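Local structure of TSSL1 (Pseudomonas aeruginosa, 4B62) at residues D36-I42 and R146-F152; R43-L47 and A142-V147; F48-A53 and L99-R103; A104-A108 and F121-G125. The protein probably anchors the type VI secretion system to the cell wall, this chain being its OmpA-like peptidoglycan-binding module. All coordinates share one frame; numbering follows the deposited sequence. Where two conformers were deposited one is given.

Contact 1. Residues D36-I42 and R146-F152. With EDO (1,2-ethanediol), chain B.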
loop_
_atom_site.group_PDB
_atom_site.type_symbol
_atom_site.label_atom_id
_atom_site.label_comp_id
_atom_site.label_asym_id
_atom_site.label_seq_id
_atom_site.Cartn_x
_atom_site.Cartn_y
_atom_site.Cartn_z
ATOM N N ASP A 36 5.313 -14.650 -9.992
ATOM C CA ASP A 36 4.282 -14.121 -10.881
ATOM C C ASP A 36 3.772 -12.730 -10.484
ATOM O O ASP A 36 2.802 -12.243 -11.063
ATOM C CB ASP A 36 3.095 -15.105 -10.873
ATOM C CG ASP A 36 2.547 -15.389 -9.459
ATOM O OD1 ASP A 36 2.907 -14.711 -8.469
ATOM O OD2 ASP A 36 1.735 -16.321 -9.331
ATOM N N ARG A 37 4.427 -12.114 -9.497
ATOM C CA ARG A 37 3.971 -10.884 -8.855
ATOM C C ARG A 37 5.159 -10.250 -8.168
ATOM O O ARG A 37 6.052 -10.965 -7.720
ATOM C CB ARG A 37 2.992 -11.181 -7.691
ATOM C CG ARG A 37 1.586 -11.624 -8.048
ATOM C CD ARG A 37 0.845 -12.112 -6.808
ATOM N NE ARG A 37 1.342 -13.417 -6.378
ATOM C CZ ARG A 37 1.304 -13.899 -5.130
ATOM N NH1 ARG A 37 0.782 -13.213 -4.116
ATOM N NH2 ARG A 37 1.790 -15.103 -4.895
ATOM N N SER A 38 5.159 -8.921 -8.072
ATOM C CA SER A 38 5.993 -8.235 -7.092
ATOM C C SER A 38 5.038 -7.542 -6.126
ATOM O O SER A 38 4.106 -6.874 -6.560
ATOM C CB SER A 38 6.935 -7.245 -7.765
ATOM O OG SER A 38 7.799 -6.633 -6.828
ATOM N N VAL A 39 5.266 -7.734 -4.828
ATOM C CA VAL A 39 4.392 -7.187 -3.795
ATOM C C VAL A 39 5.169 -6.172 -2.970
ATOM O O VAL A 39 6.169 -6.513 -2.325
ATOM C CB VAL A 39 3.813 -8.284 -2.874
ATOM C CG1 VAL A 39 2.811 -7.667 -1.900
ATOM C CG2 VAL A 39 3.155 -9.387 -3.705
ATOM N N VAL A 40 4.700 -4.925 -2.982
ATOM C CA VAL A 40 5.310 -3.859 -2.194
ATOM C C VAL A 40 4.428 -3.623 -0.975
ATOM O O VAL A 40 3.265 -3.250 -1.107
ATOM C CB VAL A 40 5.437 -2.556 -2.994
ATOM C CG1 VAL A 40 6.167 -1.503 -2.164
ATOM C CG2 VAL A 40 6.134 -2.794 -4.327
ATOM N N THR A 41 4.972 -3.912 0.210
ATOM C CA THR A 41 4.266 -3.679 1.463
ATOM C C THR A 41 4.717 -2.341 2.050
ATOM O O THR A 41 5.914 -2.097 2.187
ATOM C CB THR A 41 4.519 -4.795 2.479
ATOM O OG1 THR A 41 4.054 -6.038 1.944
ATOM C CG2 THR A 41 3.804 -4.526 3.790
ATOM N N ILE A 42 3.745 -1.495 2.367
ATOM C CA ILE A 42 4.016 -0.182 2.935
ATOM C C ILE A 42 3.148 -0.009 4.183
ATOM O O ILE A 42 1.915 -0.044 4.098
ATOM C CB ILE A 42 3.711 0.956 1.945
ATOM C CG1 ILE A 42 4.313 0.677 0.568
ATOM C CG2 ILE A 42 4.201 2.285 2.522
ATOM C CD1 ILE A 42 4.135 1.781 -0.442
ATOM N N ARG A 146 -1.445 -1.279 6.868
ATOM C CA ARG A 146 -0.560 -1.297 5.721
ATOM C C ARG A 146 -1.366 -1.367 4.439
ATOM O O ARG A 146 -2.559 -1.717 4.449
ATOM C CB ARG A 146 0.369 -2.522 5.781
ATOM C CG ARG A 146 -0.329 -3.836 5.439
ATOM C CD ARG A 146 0.454 -5.038 5.899
ATOM N NE ARG A 146 -0.104 -6.283 5.391
ATOM C CZ ARG A 146 -1.099 -6.972 5.942
ATOM N NH1 ARG A 146 -1.675 -6.610 7.089
ATOM N NH2 ARG A 146 -1.496 -8.093 5.327
ATOM N N VAL A 147 -0.693 -1.058 3.336
ATOM C CA VAL A 147 -1.172 -1.457 2.022
ATOM C C VAL A 147 -0.168 -2.446 1.423
ATOM O O VAL A 147 1.040 -2.378 1.692
ATOM C CB VAL A 147 -1.402 -0.266 1.050
ATOM C CG1 VAL A 147 -2.508 0.626 1.584
ATOM C CG2 VAL A 147 -0.139 0.534 0.803
ATOM N N GLU A 148 -0.697 -3.378 0.627
ATOM C CA GLU A 148 0.111 -4.264 -0.181
ATOM C C GLU A 148 -0.221 -3.964 -1.626
ATOM O O GLU A 148 -1.374 -4.102 -2.050
ATOM C CB GLU A 148 -0.146 -5.734 0.170
ATOM C CG GLU A 148 0.307 -6.102 1.575
ATOM C CD GLU A 148 0.226 -7.594 1.907
ATOM O OE1 GLU A 148 -0.040 -8.412 0.985
ATOM O OE2 GLU A 148 0.437 -7.938 3.103
ATOM N N ILE A 149 0.793 -3.547 -2.373
ATOM C CA ILE A 149 0.643 -3.172 -3.770
ATOM C C ILE A 149 1.240 -4.311 -4.612
ATOM O O ILE A 149 2.447 -4.534 -4.602
ATOM C CB ILE A 149 1.376 -1.855 -4.080
ATOM C CG1 ILE A 149 0.840 -0.727 -3.196
ATOM C CG2 ILE A 149 1.233 -1.478 -5.549
ATOM C CD1 ILE A 149 1.693 0.526 -3.198
ATOM N N THR A 150 0.384 -5.044 -5.315
ATOM C CA THR A 150 0.815 -6.181 -6.105
ATOM C C THR A 150 0.809 -5.788 -7.567
ATOM O O THR A 150 -0.223 -5.375 -8.087
ATOM C CB THR A 150 -0.133 -7.375 -5.889
ATOM O OG1 THR A 150 -0.031 -7.825 -4.535
ATOM C CG2 THR A 150 0.210 -8.528 -6.810
ATOM N N VAL A 151 1.961 -5.920 -8.225
ATOM C CA VAL A 151 2.040 -5.776 -9.676
ATOM C C VAL A 151 2.233 -7.177 -10.246
ATOM O O VAL A 151 3.128 -7.925 -9.843
ATOM C CB VAL A 151 3.141 -4.798 -10.175
ATOM C CG1 VAL A 151 4.531 -5.290 -9.863
ATOM C CG2 VAL A 151 3.011 -4.581 -11.679
ATOM N N PHE A 152 1.385 -7.496 -11.201
ATOM C CA PHE A 152 1.421 -8.768 -11.897
ATOM C C PHE A 152 2.357 -8.698 -13.105
ATOM O O PHE A 152 2.835 -7.643 -13.476
ATOM C CB PHE A 152 0.005 -9.134 -12.335
ATOM C CG PHE A 152 -0.941 -9.337 -11.182
ATOM C CD1 PHE A 152 -1.031 -10.569 -10.567
ATOM C CD2 PHE A 152 -1.737 -8.306 -10.697
ATOM C CE1 PHE A 152 -1.900 -10.779 -9.506
ATOM C CE2 PHE A 152 -2.606 -8.500 -9.633
ATOM C CZ PHE A 152 -2.685 -9.739 -9.038
HETATM C C1 EDO B . -0.857 -10.326 -2.641
HETATM O O1 EDO B . -0.295 -10.504 -3.955
HETATM C C2 EDO B . -0.705 -11.558 -1.749
HETATM O O2 EDO B . 0.682 -11.878 -1.558
HETATM O O HOH W 1 3.164 -8.009 3.634
#

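Contact 2. Residues R43-L47 and A142-V147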
loop_
_atom_site.group_PDB
_atom_site.type_symbol
_atom_site.label_atom_id
_atom_site.label_comp_id
_atom_site.label_asym_id
_atom_site.label_seq_id
_atom_site.Cartn_x
_atom_site.Cartn_y
_atom_site.Cartn_z
ATOM N N ARG A 43 3.774 0.155 5.353
ATOM C CA ARG A 43 3.030 0.463 6.565
ATOM C C ARG A 43 2.218 1.748 6.340
ATOM O O ARG A 43 2.700 2.706 5.703
ATOM C CB ARG A 43 3.971 0.680 7.760
ATOM C CG ARG A 43 4.694 -0.529 8.362
ATOM C CD ARG A 43 5.482 -0.020 9.575
ATOM N NE ARG A 43 6.153 -1.000 10.437
ATOM C CZ ARG A 43 7.388 -1.476 10.253
ATOM N NH1 ARG A 43 8.106 -1.116 9.194
ATOM N NH2 ARG A 43 7.901 -2.343 11.128
ATOM N N GLY A 44 1.008 1.783 6.886
ATOM C CA GLY A 44 0.181 2.990 6.798
ATOM C C GLY A 44 0.894 4.226 7.321
ATOM O O GLY A 44 0.689 5.318 6.801
ATOM N N ASP A 45 1.734 4.048 8.345
ATOM C CA ASP A 45 2.450 5.174 8.948
ATOM C C ASP A 45 3.387 5.872 7.960
ATOM O O ASP A 45 3.772 7.014 8.192
ATOM C CB ASP A 45 3.291 4.741 10.161
ATOM C CG ASP A 45 2.504 3.952 11.197
ATOM O OD1 ASP A 45 1.347 4.304 11.509
ATOM O OD2 ASP A 45 3.070 2.966 11.716
ATOM N N GLU A 46 3.788 5.192 6.888
ATOM C CA GLU A 46 4.665 5.786 5.875
ATOM C C GLU A 46 3.931 6.682 4.883
ATOM O O GLU A 46 4.594 7.357 4.101
ATOM C CB GLU A 46 5.429 4.705 5.100
ATOM C CG GLU A 46 6.299 3.805 5.965
ATOM C CD GLU A 46 7.421 4.521 6.686
ATOM O OE1 GLU A 46 7.770 5.656 6.296
ATOM O OE2 GLU A 46 7.946 3.923 7.648
ATOM N N LEU A 47 2.591 6.661 4.909
ATOM C CA LEU A 47 1.760 7.353 3.917
ATOM C C LEU A 47 0.735 8.304 4.498
ATOM O O LEU A 47 0.521 9.380 3.943
ATOM C CB LEU A 47 1.032 6.320 3.058
ATOM C CG LEU A 47 1.948 5.504 2.144
ATOM C CD1 LEU A 47 1.140 4.358 1.554
ATOM C CD2 LEU A 47 2.602 6.332 1.043
ATOM N N ALA A 142 1.207 -1.517 14.144
ATOM C CA ALA A 142 1.736 -0.640 13.114
ATOM C C ALA A 142 2.167 -1.405 11.867
ATOM O O ALA A 142 2.092 -0.875 10.772
ATOM C CB ALA A 142 2.880 0.203 13.661
ATOM N N ARG A 143 2.619 -2.653 12.030
ATOM C CA ARG A 143 2.935 -3.502 10.872
ATOM C C ARG A 143 1.652 -3.991 10.163
ATOM O O ARG A 143 1.641 -4.159 8.936
ATOM C CB ARG A 143 3.801 -4.697 11.280
ATOM C CG ARG A 143 5.221 -4.273 11.575
ATOM C CD ARG A 143 6.193 -5.403 11.759
ATOM N NE ARG A 143 6.103 -5.954 13.099
ATOM C CZ ARG A 143 5.960 -7.250 13.386
ATOM N NH1 ARG A 143 5.898 -8.162 12.421
ATOM N NH2 ARG A 143 5.880 -7.640 14.658
ATOM N N ASN A 144 0.576 -4.212 10.916
ATOM C CA ASN A 144 -0.678 -4.684 10.308
ATOM C C ASN A 144 -1.393 -3.613 9.505
ATOM O O ASN A 144 -1.962 -3.902 8.448
ATOM C CB ASN A 144 -1.626 -5.266 11.344
ATOM C CG ASN A 144 -1.185 -6.642 11.811
ATOM O OD1 ASN A 144 -0.525 -7.351 11.071
ATOM N ND2 ASN A 144 -1.532 -7.007 13.044
ATOM N N ARG A 145 -1.346 -2.371 9.997
ATOM C CA ARG A 145 -1.897 -1.229 9.262
ATOM C C ARG A 145 -0.982 -0.966 8.075
ATOM O O ARG A 145 0.146 -0.501 8.243
ATOM C CB ARG A 145 -1.974 0.033 10.139
ATOM C CG ARG A 145 -2.807 -0.080 11.392
ATOM C CD ARG A 145 -3.045 1.253 12.062
ATOM N NE ARG A 145 -1.820 1.969 12.397
ATOM C CZ ARG A 145 -1.136 1.838 13.528
ATOM N NH1 ARG A 145 -1.521 1.003 14.472
ATOM N NH2 ARG A 145 -0.038 2.560 13.703
ATOM N N ARG A 146 -1.445 -1.279 6.868
ATOM C CA ARG A 146 -0.560 -1.297 5.721
ATOM C C ARG A 146 -1.366 -1.367 4.439
ATOM O O ARG A 146 -2.559 -1.717 4.449
ATOM C CB ARG A 146 0.369 -2.522 5.781
ATOM C CG ARG A 146 -0.329 -3.836 5.439
ATOM C CD ARG A 146 0.454 -5.038 5.899
ATOM N NE ARG A 146 -0.104 -6.283 5.391
ATOM C CZ ARG A 146 -1.099 -6.972 5.942
ATOM N NH1 ARG A 146 -1.675 -6.610 7.089
ATOM N NH2 ARG A 146 -1.496 -8.093 5.327
ATOM N N VAL A 147 -0.693 -1.058 3.336
ATOM C CA VAL A 147 -1.172 -1.457 2.022
ATOM C C VAL A 147 -0.168 -2.446 1.423
ATOM O O VAL A 147 1.040 -2.378 1.692
ATOM C CB VAL A 147 -1.402 -0.266 1.050
ATOM C CG1 VAL A 147 -2.508 0.626 1.584
ATOM C CG2 VAL A 147 -0.139 0.534 0.803
HETATM O O HOH W 2 -1.146 3.390 9.965
#

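Contact 3. Residues F48-A53 and L99-R103. With PO4 (phosphate ion), chain C.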
loop_
_atom_site.group_PDB
_atom_site.type_symbol
_atom_site.label_atom_id
_atom_site.label_comp_id
_atom_site.label_asym_id
_atom_site.label_seq_id
_atom_site.Cartn_x
_atom_site.Cartn_y
_atom_site.Cartn_z
ATOM N N PHE A 48 0.079 7.883 5.581
ATOM C CA PHE A 48 -1.134 8.519 6.073
ATOM C C PHE A 48 -0.943 8.992 7.508
ATOM O O PHE A 48 -0.285 8.323 8.306
ATOM C CB PHE A 48 -2.307 7.518 6.118
ATOM C CG PHE A 48 -2.501 6.692 4.865
ATOM C CD1 PHE A 48 -3.046 7.237 3.723
ATOM C CD2 PHE A 48 -2.130 5.347 4.846
ATOM C CE1 PHE A 48 -3.213 6.474 2.589
ATOM C CE2 PHE A 48 -2.298 4.590 3.710
ATOM C CZ PHE A 48 -2.841 5.159 2.587
ATOM N N ALA A 49 -1.585 10.104 7.862
ATOM C CA ALA A 49 -1.721 10.450 9.275
ATOM C C ALA A 49 -2.611 9.404 9.949
ATOM O O ALA A 49 -3.388 8.680 9.287
ATOM C CB ALA A 49 -2.309 11.841 9.446
ATOM N N SER A 50 -2.472 9.301 11.262
ATOM C CA SER A 50 -3.289 8.406 12.054
ATOM C C SER A 50 -4.767 8.595 11.713
ATOM O O SER A 50 -5.258 9.719 11.619
ATOM C CB SER A 50 -3.044 8.659 13.541
ATOM O OG SER A 50 -3.749 7.729 14.328
ATOM N N ALA A 51 -5.459 7.484 11.468
ATOM C CA ALA A 51 -6.910 7.488 11.254
ATOM C C ALA A 51 -7.374 8.227 9.987
ATOM O O ALA A 51 -8.555 8.514 9.842
ATOM C CB ALA A 51 -7.635 8.026 12.501
ATOM N N SER A 52 -6.450 8.486 9.057
ATOM C CA SER A 52 -6.739 9.205 7.810
ATOM C C SER A 52 -6.410 8.313 6.599
ATOM O O SER A 52 -5.579 7.414 6.710
ATOM C CB SER A 52 -5.904 10.484 7.770
ATOM O OG SER A 52 -5.909 11.127 6.515
ATOM N N ALA A 53 -7.044 8.599 5.462
ATOM C CA ALA A 53 -6.762 7.923 4.198
ATOM C C ALA A 53 -6.179 8.850 3.132
ATOM O O ALA A 53 -6.034 8.467 1.995
ATOM C CB ALA A 53 -7.995 7.193 3.677
ATOM N N LEU A 99 -11.720 2.443 6.838
ATOM C CA LEU A 99 -10.402 3.052 6.707
ATOM C C LEU A 99 -9.489 2.224 5.786
ATOM O O LEU A 99 -8.772 2.783 4.941
ATOM C CB LEU A 99 -9.755 3.240 8.076
ATOM C CG LEU A 99 -8.414 3.973 8.073
ATOM C CD1 LEU A 99 -8.546 5.401 7.554
ATOM C CD2 LEU A 99 -7.801 3.913 9.472
ATOM N N SER A 100 -9.529 0.895 5.935
ATOM C CA SER A 100 -8.670 0.028 5.135
ATOM C C SER A 100 -9.046 0.121 3.643
ATOM O O SER A 100 -8.174 0.127 2.774
ATOM C CB SER A 100 -8.741 -1.416 5.649
ATOM O OG SER A 100 -9.929 -2.110 5.284
ATOM N N GLN A 101 -10.343 0.203 3.362
ATOM C CA GLN A 101 -10.798 0.350 1.988
ATOM C C GLN A 101 -10.381 1.691 1.405
ATOM O O GLN A 101 -9.903 1.780 0.267
ATOM C CB GLN A 101 -12.324 0.174 1.895
ATOM C CG GLN A 101 -12.882 0.387 0.505
ATOM C CD GLN A 101 -14.368 0.202 0.418
ATOM O OE1 GLN A 101 -15.131 1.127 0.681
ATOM N NE2 GLN A 101 -14.790 -0.987 0.016
ATOM N N ALA A 102 -10.574 2.741 2.193
ATOM C CA ALA A 102 -10.286 4.092 1.729
ATOM C C ALA A 102 -8.787 4.290 1.479
ATOM O O ALA A 102 -8.391 4.954 0.517
ATOM C CB ALA A 102 -10.812 5.126 2.709
ATOM N N ARG A 103 -7.962 3.692 2.339
ATOM C CA ARG A 103 -6.524 3.761 2.169
ATOM C C ARG A 103 -6.075 3.063 0.887
ATOM O O ARG A 103 -5.289 3.607 0.113
ATOM C CB ARG A 103 -5.813 3.183 3.396
ATOM C CG ARG A 103 -5.798 4.163 4.557
ATOM C CD ARG A 103 -5.216 3.589 5.832
ATOM N NE ARG A 103 -4.948 4.654 6.788
ATOM C CZ ARG A 103 -4.205 4.533 7.878
ATOM N NH1 ARG A 103 -3.670 3.368 8.249
ATOM N NH2 ARG A 103 -3.980 5.623 8.601
HETATM P P PO4 C . -8.723 12.329 5.496
HETATM O O1 PO4 C . -7.364 12.934 5.731
HETATM O O2 PO4 C . -9.494 12.370 6.777
HETATM O O3 PO4 C . -9.481 13.123 4.466
HETATM O O4 PO4 C . -8.641 10.904 5.025
HETATM O O HOH W 3 -0.983 6.193 10.087
HETATM O O HOH W 4 -4.249 4.814 11.647
#

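Contact 4. Residues A104-A108 and F121-G125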
loop_
_atom_site.group_PDB
_atom_site.type_symbol
_atom_site.label_atom_id
_atom_site.label_comp_id
_atom_site.label_asym_id
_atom_site.label_seq_id
_atom_site.Cartn_x
_atom_site.Cartn_y
_atom_site.Cartn_z
ATOM N N ALA A 104 -6.591 1.856 0.649
ATOM C CA ALA A 104 -6.265 1.147 -0.578
ATOM C C ALA A 104 -6.735 1.930 -1.804
ATOM O O ALA A 104 -6.029 2.050 -2.800
ATOM C CB ALA A 104 -6.896 -0.232 -0.555
ATOM N N GLN A 105 -7.953 2.433 -1.728
ATOM C CA GLN A 105 -8.508 3.138 -2.873
ATOM C C GLN A 105 -7.739 4.435 -3.170
ATOM O O GLN A 105 -7.548 4.793 -4.335
ATOM C CB GLN A 105 -9.982 3.457 -2.670
ATOM C CG GLN A 105 -10.696 3.910 -3.941
ATOM C CD GLN A 105 -10.688 2.860 -5.051
ATOM O OE1 GLN A 105 -11.215 1.758 -4.887
ATOM N NE2 GLN A 105 -10.074 3.190 -6.173
ATOM N N GLU A 106 -7.320 5.153 -2.122
ATOM C CA GLU A 106 -6.573 6.380 -2.352
ATOM C C GLU A 106 -5.232 6.091 -3.045
ATOM O O GLU A 106 -4.828 6.790 -3.994
ATOM C CB GLU A 106 -6.378 7.149 -1.054
ATOM C CG GLU A 106 -5.706 8.511 -1.230
ATOM C CD GLU A 106 -6.578 9.552 -1.927
ATOM O OE1 GLU A 106 -7.797 9.345 -2.099
ATOM O OE2 GLU A 106 -6.038 10.611 -2.308
ATOM N N VAL A 107 -4.565 5.024 -2.611
ATOM C CA VAL A 107 -3.317 4.625 -3.249
ATOM C C VAL A 107 -3.562 4.257 -4.720
ATOM O O VAL A 107 -2.855 4.709 -5.617
ATOM C CB VAL A 107 -2.642 3.487 -2.453
ATOM C CG1 VAL A 107 -1.456 2.890 -3.204
ATOM C CG2 VAL A 107 -2.163 4.010 -1.111
ATOM N N ALA A 108 -4.584 3.444 -4.967
ATOM C CA ALA A 108 -4.917 3.080 -6.345
ATOM C C ALA A 108 -5.233 4.309 -7.197
ATOM O O ALA A 108 -4.789 4.420 -8.346
ATOM C CB ALA A 108 -6.077 2.093 -6.377
ATOM N N PHE A 121 -5.473 -0.191 -11.993
ATOM C CA PHE A 121 -5.385 -0.295 -10.531
ATOM C C PHE A 121 -6.745 -0.555 -9.940
ATOM O O PHE A 121 -7.705 0.155 -10.255
ATOM C CB PHE A 121 -4.848 1.018 -9.932
ATOM C CG PHE A 121 -3.474 1.351 -10.389
ATOM C CD1 PHE A 121 -3.282 1.988 -11.605
ATOM C CD2 PHE A 121 -2.368 0.988 -9.648
ATOM C CE1 PHE A 121 -2.011 2.242 -12.071
ATOM C CE2 PHE A 121 -1.092 1.250 -10.107
ATOM C CZ PHE A 121 -0.914 1.886 -11.317
ATOM N N THR A 122 -6.836 -1.562 -9.085
ATOM C CA THR A 122 -8.025 -1.747 -8.287
ATOM C C THR A 122 -7.619 -1.897 -6.846
ATOM O O THR A 122 -6.440 -2.155 -6.534
ATOM C CB THR A 122 -8.856 -2.952 -8.729
ATOM O OG1 THR A 122 -8.106 -4.151 -8.522
ATOM C CG2 THR A 122 -9.240 -2.832 -10.199
ATOM N N ALA A 123 -8.605 -1.728 -5.979
ATOM C CA ALA A 123 -8.392 -1.689 -4.542
ATOM C C ALA A 123 -9.420 -2.484 -3.769
ATOM O O ALA A 123 -10.579 -2.565 -4.165
ATOM C CB ALA A 123 -8.424 -0.251 -4.050
ATOM N N GLU A 124 -8.973 -3.063 -2.654
ATOM C CA GLU A 124 -9.879 -3.753 -1.738
ATOM C C GLU A 124 -9.422 -3.560 -0.300
ATOM O O GLU A 124 -8.256 -3.679 0.027
ATOM C CB GLU A 124 -9.969 -5.246 -2.062
ATOM C CG GLU A 124 -10.989 -6.023 -1.225
ATOM C CD GLU A 124 -10.740 -7.533 -1.211
ATOM O OE1 GLU A 124 -9.967 -8.036 -2.038
ATOM O OE2 GLU A 124 -11.267 -8.216 -0.323
ATOM N N GLY A 125 -10.381 -3.220 0.546
ATOM C CA GLY A 125 -10.166 -3.141 1.975
ATOM C C GLY A 125 -10.431 -4.490 2.608
ATOM O O GLY A 125 -11.475 -5.120 2.370
HETATM O O HOH W 5 -11.031 -0.523 -7.049
HETATM O O HOH W 6 -9.698 1.777 -8.775
#

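Contact 1. Residues D36-I42 and R146-F152
Three hydrogen-bonded pairs, Ser38 with Val151, Val40 with Ile149 and Ile42 with Val147, join the antiparallel strands 37-42 and 146-152, neighbours inside the mixed sheet of this OmpA-like domain. The two bonds of the middle pair are nearly straight, Val40 N donating to Ile149 O at 2.8 Å and 173°. Side chains of these pairs share one sheet face, which packs partly on helix 60-72. There Ile42 CD1 meets Ile149 CD1 at 3.9 Å, the two side chains passing obliquely, while Ser38 CB lies against Val151 CG1 and its hydroxyl turns to Asp33.

The other face is mixed, with Val39 and Phe152 among polar and charged groups. Arg37 lays its aliphatic part against Thr150 and Phe152, CG being 3.6 Å from Thr150 CG2 and 3.8 Å from Phe152 CD1. A bend at the third torsion of Arg37 (chi3 -73°) turns the guanidinium to Asp36, and Arg37 NE forms a salt bridge with Asp36 OD1 at 2.9 Å. Arg37 NH1 donates to O1 of an ethanediol, probably from crystallisation, that also hydrogen-bonds Thr150 OG1. Farther along, Thr41 and Glu148 run side by side and share a water, 2.7 Å from Thr41 OG1, that donates to Glu148 OE2. Glu148 OE2 also accepts NE and NH2 of Arg146 in a side-on salt bridge, NE at 2.9 Å. Arg146 is positioned in turn by Asn144 O and Glu130 O.

The sheet is thus two-sided: one face mostly hydrocarbon, the other carrying charge pairs, where the two donors from Arg146 should favour an ionised Glu148.

Contact 2. Residues R43-L47 and A142-V147
Bent at its third torsion (chi3 -56°), Arg145 curls toward Asp45, whose CG stands anti to its carbonyl carbon, and the two side chains form a salt bridge. This joins the 3-10 turn 44-46, which follows strand 37-43, to the junction of helix 138-144 and strand 146-152 in the OmpA-like alpha/beta fold. Arg145 NH2 donates to the syn lone pair of Asp45 OD1 at 3.1 Å, almost in the guanidinium plane although the carboxylate is turned 58° from it. A water doubles the link, donating a hydrogen bond to Asp45 OD1 and accepting one from Arg145 NE. On the other arm, Arg145 NH1 pairs with Asp84, so the guanidinium is shared between two acids, and Ala142 CA lies over one of its faces.

The backbone adds a straight bond: Gly44 N reaches Arg145 O at 2.8 Å and 176°. Beside it Arg43 and Arg146 form an antiparallel non-hydrogen-bonded pair whose side chains diverge. The extended Arg43 passes Ala142 O, with CG 3.6 Å from that oxygen, and runs alongside Arg143. Their guanidinium planes are steeply inclined to each other, and the charge of Arg143 is balanced by Glu139.

Deeper in, Leu47 packs between Leu62 and Leu63 of helix 60-72 and the sheet, where its CD1 touches Val147 CG2 at 4.1 Å, the two side chains crossing at about a right angle.

Contact 3. Residues F48-A53 and L99-R103
Leu99, on helix 96-115 of the OmpA-like domain, meets a loop that makes a type II beta turn from Ala49 to Ser52. With CG anti to the backbone N (chi1 -175°), Leu99 sends CD1 to within 3.7 Å of Ser52 O and rests CD2 over one face of the Arg103 guanidinium. One turn on, Ala102 CB closes against Ala53 CB at 3.6 Å, a tight methyl pair that brings the loop up to the helix; Tyr93 touches both alanines.

Arg103 carries most of the contact. Its extended chain crosses the Phe48 ring, and CG stands 3.7 Å from the ring centroid, 14° off the normal, in a CH-pi contact. The guanidinium continues over the ring's rim, only 15° from parallel to it, so Leu99 and Phe48 hold it flat from opposite faces. Within its plane NE and NH2 both donate to the single oxygen Ser52 O, NE at 2.8 Å. NH2 also has weak bonds to two waters, one of them linked to Phe48 O and the other to Ala51 N. The grip on Ser52 O, beside the turn's own Ser52 N to Ala49 O bond, ties the turn to the helix.

On the other side of the Ser52-Ala53 peptide sits a phosphate, probably from crystallisation, which Tyr93 also binds; Ala53 N donates to its O4 at 2.8 Å.

Contact 4. Residues A104-A108 and F121-G125
Small apolar side chains form the centre of this contact: Ala104 CB approaches Ala123 CB at 3.8 Å, and one helical turn later Ala108 CB lies between Phe121 CB, at 3.9 Å, and Ala123 CB, at 4.1 Å. The helical segment 104-108, part of helix 96-115, runs antiparallel to strand 121-125, at 169° between directions, with the axes of these segments 7.0 Å apart at closest. The pair forms the second half of a beta-alpha-beta unit opened by strand 77-82.

Side-chain carbons also rest against backbone oxygens. Ala123 CB is 3.5 Å from Ala104 O, and Ala104 CB packs on Glu124 O. Phe121 CB meets Ala108 O, with the ring obliquely disposed to that carbonyl. Phe121 CG stands anti to its carbonyl carbon (chi1 -62°), and the ring runs on along the helix to touch Leu111 and Thr115.

Polar links pass through water. Gln105 bends at its second torsion (chi2 61°), which folds the amide back over Ala123, OE1 coming 3.5 Å from Ala123 CB. One water donates to Gln105 OE1 and accepts from Ala123 N; a second accepts from Gln105 NE2 at 3.0 Å and donates to Phe121 O. NE2 has a further partner in Asp109, which helps to fix the amide's rotation.

Strand 121-125 is outermost in the sheet within this chain, bonded through its backbone to strand 77-82. The alanines let the helix lie close to it, while Gln105 and its two waters serve edge groups of Ala123 and Phe121 that no neighbouring strand of the chain takes up.

Contacts 1 and 4 both reach the sheet, yet differ in kind: contact 1, buried, is held by direct strand-to-strand bonds, whereas contact 4 rests a helix on the outermost strand through alanines and water. They meet where Ile149 CD1 packs on Val107 CG1. Contacts 2 and 3 are partly buried loop junctions, about 9 Å apart between centres, and rely on arginines: Arg145 pairs with acids, Arg103 with a backbone oxygen and a ring. Contact 2 continues the strands of contact 1, Ile42 touching Leu47, while contacts 3 and 4 use successive turns of helix 96-115. Phe48 reaches Val107 between those two.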